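Local coordinates for pyridoxal kinase (Entamoeba histolytica, PDB 4S1H), which probably phosphorylates pyridoxal at the expense of ATP to give pyridoxal 5'-phosphate, at residues Y83-I94 with T122-L133. Residues are numbered along the deposited sequence; the frame is centred on the assembly and turned at random.
Sequences YFPSSDLVYETI and TKSEVQDSMKEL
E125 reaches across to the start of helix 87-100, where its OE2 takes the backbone N-H of S87 at 3.0 Å in a nearly straight bond (171°), the donor standing above the carboxylate plane. The side chain leaves the backbone with CG between N and the carbonyl carbon (chi1 65°) and then runs out extended, which gives glutamate the length to meet an amide in the first turn. The same oxygen receives a water that in turn accepts from D88 N, and, from its own segment, a salt bridge to the poorly ordered K123, whose hydrogen bond is weak, so donors converge on a charge that the helix end should also favour.

One turn on, the helices run almost parallel, 11° apart with axes 8.9 Å from each other, and a small residue sits between them. S129 turns OG back onto its own helix, giving its proton to V126 O at 2.8 Å; the hydroxyl is thereby satisfied while it packs 3.3 Å from V90 CB. Its CB lies over one face of the Y91 ring in a CH-pi contact, 3.8 Å from the centroid.

Such neighbouring parallel helices belong to the Rossmann-like α/β core of the ribokinase fold: strands 78-81 and 107-110 are adjacent and parallel; the first runs through the loop at F84-S86 into helix 87-100, the second reaches helix 124-133 by way of the short hairpin 115-116/119-120.

Toward the sheet the contact becomes apolar. The flexible M130, bent at chi2 and chi3, brings CE to 3.9 Å from F84 CD2, crossing the phenyl side chain at about a right angle, while branched L133 divides its methyls: CD2 meets F84, and CD1 lies 3.6 Å from I94 CG1.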
ATOM      1  N   TYR A  83     -12.943  -6.585   1.159  1.00 14.79           N
ATOM      2  CA  TYR A  83     -14.001  -5.829   1.803  1.00 15.73           C
ATOM      3  C   TYR A  83     -14.665  -4.865   0.841  1.00 17.33           C
ATOM      4  O   TYR A  83     -13.963  -4.176   0.100  1.00 17.22           O
ATOM      5  CB  TYR A  83     -13.461  -5.037   2.994  1.00 16.73           C
ATOM      6  CG  TYR A  83     -14.491  -4.185   3.675  1.00 17.51           C
ATOM      7  CD1 TYR A  83     -15.349  -4.734   4.642  1.00 20.76           C
ATOM      8  CD2 TYR A  83     -14.628  -2.837   3.368  1.00 17.98           C
ATOM      9  CE1 TYR A  83     -16.307  -3.950   5.266  1.00 25.03           C
ATOM     10  CE2 TYR A  83     -15.568  -2.055   3.992  1.00 18.38           C
ATOM     11  CZ  TYR A  83     -16.402  -2.605   4.936  1.00 20.12           C
ATOM     12  OH  TYR A  83     -17.341  -1.830   5.565  1.00 32.99           O
ATOM     13  N   PHE A  84     -16.003  -4.835   0.857  1.00 16.25           N
ATOM     14  CA  PHE A  84     -16.757  -3.792   0.181  1.00 16.16           C
ATOM     15  C   PHE A  84     -17.680  -3.086   1.177  1.00 18.09           C
ATOM     16  O   PHE A  84     -18.364  -3.746   1.967  1.00 17.94           O
ATOM     17  CB  PHE A  84     -17.595  -4.368  -0.940  1.00 17.08           C
ATOM     18  CG  PHE A  84     -16.804  -4.988  -2.034  1.00 15.74           C
ATOM     19  CD1 PHE A  84     -16.417  -4.254  -3.137  1.00 17.61           C
ATOM     20  CD2 PHE A  84     -16.534  -6.357  -2.009  1.00 16.21           C
ATOM     21  CE1 PHE A  84     -15.716  -4.856  -4.157  1.00 19.89           C
ATOM     22  CE2 PHE A  84     -15.860  -6.969  -3.048  1.00 15.94           C
ATOM     23  CZ  PHE A  84     -15.444  -6.218  -4.124  1.00 17.28           C
ATOM     24  N   PRO A  85     -17.725  -1.758   1.148  1.00 19.03           N
ATOM     25  CA  PRO A  85     -18.598  -1.024   2.069  1.00 23.90           C
ATOM     26  C   PRO A  85     -20.060  -0.969   1.615  1.00 28.89           C
ATOM     27  O   PRO A  85     -20.937  -0.690   2.441  1.00 26.70           O
ATOM     28  CB  PRO A  85     -17.968   0.387   2.099  1.00 22.54           C
ATOM     29  CG  PRO A  85     -17.352   0.541   0.771  1.00 19.73           C
ATOM     30  CD  PRO A  85     -16.848  -0.824   0.401  1.00 17.82           C
ATOM     31  N   SER A  86     -20.322  -1.260   0.340  1.00 19.48           N
ATOM     32  CA  SER A  86     -21.639  -1.091  -0.253  1.00 20.03           C
ATOM     33  C   SER A  86     -21.839  -2.042  -1.416  1.00 21.46           C
ATOM     34  O   SER A  86     -20.870  -2.411  -2.088  1.00 19.32           O
ATOM     35  CB  SER A  86     -21.832   0.363  -0.722  1.00 22.32           C
ATOM     36  OG  SER A  86     -20.763   0.795  -1.561  1.00 24.73           O
ATOM     37  N   SER A  87     -23.088  -2.454  -1.635  1.00 19.49           N
ATOM     38  CA  SER A  87     -23.406  -3.434  -2.669  1.00 22.02           C
ATOM     39  C   SER A  87     -23.171  -2.910  -4.097  1.00 20.11           C
ATOM     40  O   SER A  87     -22.879  -3.699  -4.988  1.00 18.89           O
ATOM     41  CB  SER A  87     -24.839  -3.930  -2.545  1.00 23.69           C
ATOM     42  OG  SER A  87     -25.726  -2.847  -2.566  1.00 25.25           O
ATOM     43  N   ASP A  88     -23.326  -1.622  -4.327  1.00 20.00           N
ATOM     44  CA  ASP A  88     -23.089  -1.092  -5.686  1.00 19.86           C
ATOM     45  C   ASP A  88     -21.711  -1.450  -6.229  1.00 19.46           C
ATOM     46  O   ASP A  88     -21.565  -1.789  -7.407  1.00 18.68           O
ATOM     47  CB  ASP A  88     -23.398   0.417  -5.781  1.00 23.66           C
ATOM     48  CG  ASP A  88     -22.625   1.277  -4.768  1.00 21.87           C
ATOM     49  OD1 ASP A  88     -21.822   0.748  -3.965  1.00 23.16           O
ATOM     50  OD2 ASP A  88     -22.860   2.515  -4.755  1.00 25.28           O
ATOM     51  N   LEU A  89     -20.708  -1.394  -5.352  1.00 18.66           N
ATOM     52  CA  LEU A  89     -19.321  -1.697  -5.743  1.00 17.76           C
ATOM     53  C   LEU A  89     -19.201  -3.200  -6.007  1.00 17.11           C
ATOM     54  O   LEU A  89     -18.415  -3.613  -6.850  1.00 17.35           O
ATOM     55  CB  LEU A  89     -18.312  -1.265  -4.675  1.00 17.95           C
ATOM     56  CG  LEU A  89     -18.276   0.225  -4.297  1.00 22.02           C
ATOM     57  CD1 LEU A  89     -17.363   0.406  -3.092  1.00 25.19           C
ATOM     58  CD2 LEU A  89     -17.846   1.062  -5.476  1.00 23.08           C
ATOM     59  N   VAL A  90     -19.973  -4.022  -5.304  1.00 16.43           N
ATOM     60  CA  VAL A  90     -19.908  -5.443  -5.526  1.00 16.52           C
ATOM     61  C   VAL A  90     -20.459  -5.787  -6.907  1.00 16.96           C
ATOM     62  O   VAL A  90     -19.855  -6.582  -7.622  1.00 19.92           O
ATOM     63  CB  VAL A  90     -20.668  -6.239  -4.430  1.00 16.39           C
ATOM     64  CG1 VAL A  90     -20.634  -7.743  -4.707  1.00 16.25           C
ATOM     65  CG2 VAL A  90     -20.075  -5.952  -3.050  1.00 16.03           C
ATOM     66  N   TYR A  91     -21.632  -5.246  -7.239  1.00 17.56           N
ATOM     67  CA  TYR A  91     -22.251  -5.528  -8.538  1.00 18.72           C
ATOM     68  C   TYR A  91     -21.374  -5.005  -9.676  1.00 19.21           C
ATOM     69  O   TYR A  91     -21.207  -5.691 -10.670  1.00 21.36           O
ATOM     70  CB  TYR A  91     -23.683  -5.008  -8.627  1.00 19.37           C
ATOM     71  CG  TYR A  91     -24.642  -5.808  -7.759  1.00 20.66           C
ATOM     72  CD1 TYR A  91     -24.808  -7.156  -7.965  1.00 26.29           C
ATOM     73  CD2 TYR A  91     -25.336  -5.200  -6.724  1.00 23.09           C
ATOM     74  CE1 TYR A  91     -25.673  -7.905  -7.174  1.00 26.28           C
ATOM     75  CE2 TYR A  91     -26.205  -5.934  -5.930  1.00 28.03           C
ATOM     76  CZ  TYR A  91     -26.353  -7.281  -6.166  1.00 26.23           C
ATOM     77  OH  TYR A  91     -27.187  -8.054  -5.387  1.00 35.04           O
ATOM     78  N   GLU A  92     -20.760  -3.843  -9.499  1.00 18.07           N
ATOM     79  CA  GLU A  92     -19.832  -3.352 -10.522  1.00 19.51           C
ATOM     80  C   GLU A  92     -18.596  -4.245 -10.662  1.00 19.45           C
ATOM     81  O   GLU A  92     -18.172  -4.560 -11.788  1.00 18.72           O
ATOM     82  CB  GLU A  92     -19.405  -1.943 -10.217  1.00 19.89           C
ATOM     83  CG  GLU A  92     -18.468  -1.321 -11.252  1.00 23.06           C
ATOM     84  CD  GLU A  92     -18.967  -1.364 -12.688  1.00 34.26           C
ATOM     85  OE1 GLU A  92     -20.188  -1.570 -12.965  1.00 36.37           O
ATOM     86  OE2 GLU A  92     -18.097  -1.166 -13.567  1.00 29.08           O
ATOM     87  N   THR A  93     -18.072  -4.713  -9.535  1.00 18.59           N
ATOM     88  CA  THR A  93     -16.974  -5.658  -9.547  1.00 17.23           C
ATOM     89  C   THR A  93     -17.356  -6.925 -10.311  1.00 17.41           C
ATOM     90  O   THR A  93     -16.535  -7.465 -11.050  1.00 17.45           O
ATOM     91  CB  THR A  93     -16.515  -5.986  -8.133  1.00 17.23           C
ATOM     92  OG1 THR A  93     -15.919  -4.815  -7.558  1.00 18.62           O
ATOM     93  CG2 THR A  93     -15.514  -7.133  -8.120  1.00 18.70           C
ATOM     94  N   ILE A  94     -18.568  -7.437 -10.116  1.00 17.08           N
ATOM     95  CA  ILE A  94     -19.023  -8.611 -10.875  1.00 19.15           C
ATOM     96  C   ILE A  94     -18.867  -8.354 -12.373  1.00 22.28           C
ATOM     97  O   ILE A  94     -18.381  -9.221 -13.073  1.00 22.85           O
ATOM     98  CB  ILE A  94     -20.465  -9.025 -10.514  1.00 18.87           C
ATOM     99  CG1 ILE A  94     -20.504  -9.671  -9.115  1.00 20.69           C
ATOM    100  CG2 ILE A  94     -21.056  -9.992 -11.536  1.00 22.39           C
ATOM    101  CD1 ILE A  94     -21.891  -9.743  -8.525  1.00 20.06           C
ATOM    102  N   THR A 122     -21.009  -5.910   7.901  1.00 50.84           N
ATOM    103  CA  THR A 122     -21.586  -5.222   6.788  1.00 63.34           C
ATOM    104  C   THR A 122     -23.074  -5.028   6.791  1.00 68.97           C
ATOM    105  O   THR A 122     -23.842  -5.799   7.290  1.00 63.14           O
ATOM    106  CB  THR A 122     -21.223  -5.913   5.479  1.00 57.22           C
ATOM    107  OG1 THR A 122     -21.959  -7.120   5.384  1.00 53.22           O
ATOM    108  CG2 THR A 122     -19.731  -6.194   5.404  1.00 36.09           C
ATOM    109  N   LYS A 123     -23.444  -3.956   6.146  1.00 70.62           N
ATOM    110  CA  LYS A 123     -24.758  -3.710   5.812  1.00 51.21           C
ATOM    111  C   LYS A 123     -25.245  -4.984   5.204  1.00 61.31           C
ATOM    112  O   LYS A 123     -24.612  -5.652   4.430  1.00 87.24           O
ATOM    113  CB  LYS A 123     -24.795  -2.563   4.816  1.00 92.25           C
ATOM    114  CG  LYS A 123     -25.748  -1.439   5.109  1.00 81.30           C
ATOM    115  CD  LYS A 123     -25.659  -0.329   4.020  1.00 99.73           C
ATOM    116  CE  LYS A 123     -24.247  -0.077   3.474  1.00 74.08           C
ATOM    117  NZ  LYS A 123     -24.176   1.153   2.627  1.00 74.02           N
ATOM    118  N   SER A 124     -26.400  -5.337   5.611  1.00 52.70           N
ATOM    119  CA  SER A 124     -27.156  -6.491   5.023  1.00 47.88           C
ATOM    120  C   SER A 124     -27.246  -6.519   3.472  1.00 53.69           C
ATOM    121  O   SER A 124     -27.331  -7.596   2.850  1.00 39.02           O
ATOM    122  CB  SER A 124     -28.566  -6.565   5.585  1.00 60.37           C
ATOM    123  OG  SER A 124     -29.180  -7.758   5.149  1.00 52.42           O
ATOM    124  N   GLU A 125     -27.251  -5.337   2.850  1.00 60.75           N
ATOM    125  CA  GLU A 125     -27.266  -5.253   1.394  1.00 55.74           C
ATOM    126  C   GLU A 125     -26.037  -5.962   0.800  1.00 37.59           C
ATOM    127  O   GLU A 125     -26.148  -6.616  -0.241  1.00 32.75           O
ATOM    128  CB  GLU A 125     -27.351  -3.791   0.914  1.00 59.52           C
ATOM    129  CG  GLU A 125     -26.156  -2.900   1.249  1.00 68.75           C
ATOM    130  CD  GLU A 125     -26.201  -1.552   0.557  1.00 84.73           C
ATOM    131  OE1 GLU A 125     -27.295  -0.951   0.445  1.00 63.51           O
ATOM    132  OE2 GLU A 125     -25.121  -1.095   0.130  1.00 34.05           O
ATOM    133  N   VAL A 126     -24.880  -5.820   1.466  1.00 28.88           N
ATOM    134  CA  VAL A 126     -23.606  -6.380   0.987  1.00 24.09           C
ATOM    135  C   VAL A 126     -23.655  -7.893   0.950  1.00 21.35           C
ATOM    136  O   VAL A 126     -23.202  -8.483  -0.023  1.00 21.14           O
ATOM    137  CB  VAL A 126     -22.364  -5.895   1.815  1.00 25.26           C
ATOM    138  CG1 VAL A 126     -21.112  -6.690   1.479  1.00 28.26           C
ATOM    139  CG2 VAL A 126     -22.103  -4.423   1.571  1.00 35.58           C
ATOM    140  N   GLN A 127     -24.263  -8.517   1.974  1.00 24.51           N
ATOM    141  CA  GLN A 127     -24.358  -9.980   2.024  1.00 27.96           C
ATOM    142  C   GLN A 127     -24.971 -10.571   0.768  1.00 26.78           C
ATOM    143  O   GLN A 127     -24.416 -11.500   0.200  1.00 26.29           O
ATOM    144  CB  GLN A 127     -25.122 -10.520   3.247  1.00 30.69           C
ATOM    145  CG  GLN A 127     -24.550 -10.107   4.591  1.00 45.93           C
ATOM    146  CD  GLN A 127     -25.382 -10.653   5.740  1.00 46.25           C
ATOM    147  OE1 GLN A 127     -25.652 -11.846   5.795  1.00 48.12           O
ATOM    148  NE2 GLN A 127     -25.781  -9.788   6.660  1.00 65.93           N
ATOM    149  N   ASP A 128     -26.125 -10.054   0.349  1.00 25.41           N
ATOM    150  CA  ASP A 128     -26.799 -10.595  -0.817  1.00 25.20           C
ATOM    151  C   ASP A 128     -25.987 -10.432  -2.096  1.00 22.98           C
ATOM    152  O   ASP A 128     -25.937 -11.340  -2.931  1.00 24.06           O
ATOM    153  CB  ASP A 128     -28.193  -9.976  -0.979  1.00 31.53           C
ATOM    154  CG  ASP A 128     -29.121 -10.349   0.155  1.00 40.36           C
ATOM    155  OD1 ASP A 128     -28.933 -11.427   0.767  1.00 36.80           O
ATOM    156  OD2 ASP A 128     -30.018  -9.543   0.438  1.00 44.32           O
ATOM    157  N   SER A 129     -25.311  -9.288  -2.245  1.00 20.53           N
ATOM    158  CA  SER A 129     -24.484  -9.069  -3.417  1.00 20.99           C
ATOM    159  C   SER A 129     -23.266  -9.994  -3.392  1.00 19.84           C
ATOM    160  O   SER A 129     -22.853 -10.495  -4.428  1.00 19.31           O
ATOM    161  CB  SER A 129     -24.086  -7.585  -3.553  1.00 20.18           C
ATOM    162  OG  SER A 129     -23.187  -7.169  -2.549  1.00 22.02           O
ATOM    163  N   MET A 130     -22.694 -10.226  -2.214  1.00 18.57           N
ATOM    164  CA  MET A 130     -21.594 -11.195  -2.075  1.00 18.23           C
ATOM    165  C   MET A 130     -22.006 -12.621  -2.456  1.00 19.68           C
ATOM    166  O   MET A 130     -21.188 -13.373  -2.969  1.00 20.23           O
ATOM    167  CB  MET A 130     -21.053 -11.184  -0.652  1.00 22.67           C
ATOM    168  CG  MET A 130     -19.744 -11.928  -0.435  1.00 23.60           C
ATOM    169  SD  MET A 130     -18.323 -11.337  -1.399  1.00 28.72           S
ATOM    170  CE  MET A 130     -18.659  -9.570  -1.564  1.00 16.93           C
ATOM    171  N   LYS A 131     -23.254 -13.001  -2.186  1.00 21.26           N
ATOM    172  CA  LYS A 131     -23.741 -14.315  -2.607  1.00 19.83           C
ATOM    173  C   LYS A 131     -23.668 -14.495  -4.111  1.00 20.87           C
ATOM    174  O   LYS A 131     -23.501 -15.639  -4.594  1.00 20.45           O
ATOM    175  CB  LYS A 131     -25.167 -14.552  -2.094  1.00 20.20           C
ATOM    176  CG  LYS A 131     -25.296 -14.704  -0.594  1.00 25.31           C
ATOM    177  CD  LYS A 131     -26.767 -14.882  -0.219  1.00 27.53           C
ATOM    178  CE  LYS A 131     -26.942 -15.261   1.238  1.00 46.29           C
ATOM    179  NZ  LYS A 131     -28.340 -15.692   1.513  1.00 48.22           N
ATOM    180  N   GLU A 132     -23.755 -13.385  -4.860  1.00 20.36           N
ATOM    181  CA  GLU A 132     -23.604 -13.422  -6.309  1.00 19.93           C
ATOM    182  C   GLU A 132     -22.152 -13.386  -6.731  1.00 19.26           C
ATOM    183  O   GLU A 132     -21.749 -14.141  -7.603  1.00 20.23           O
ATOM    184  CB  GLU A 132     -24.399 -12.293  -6.976  1.00 24.79           C
ATOM    185  CG  GLU A 132     -25.926 -12.431  -6.888  1.00 28.10           C
ATOM    186  CD  GLU A 132     -26.467 -13.775  -7.387  1.00 35.20           C
ATOM    187  OE1 GLU A 132     -26.056 -14.229  -8.477  1.00 33.07           O
ATOM    188  OE2 GLU A 132     -27.301 -14.387  -6.681  1.00 43.43           O
ATOM    189  N   LEU A 133     -21.357 -12.539  -6.091  1.00 17.10           N
ATOM    190  CA  LEU A 133     -19.932 -12.466  -6.434  1.00 16.35           C
ATOM    191  C   LEU A 133     -19.188 -13.812  -6.262  1.00 15.74           C
ATOM    192  O   LEU A 133     -18.396 -14.192  -7.088  1.00 15.60           O
ATOM    193  CB  LEU A 133     -19.231 -11.368  -5.603  1.00 16.87           C
ATOM    194  CG  LEU A 133     -17.749 -11.136  -5.914  1.00 18.16           C
ATOM    195  CD1 LEU A 133     -17.520 -10.785  -7.375  1.00 19.19           C
ATOM    196  CD2 LEU A 133     -17.196 -10.052  -5.016  1.00 19.18           C
TER
HETATM  197  O   HOH W   1     -24.937   0.288  -2.588  1.00 26.22           O
HETATM  198  O   HOH W   2     -27.971  -6.437  -2.740  1.00 38.27           O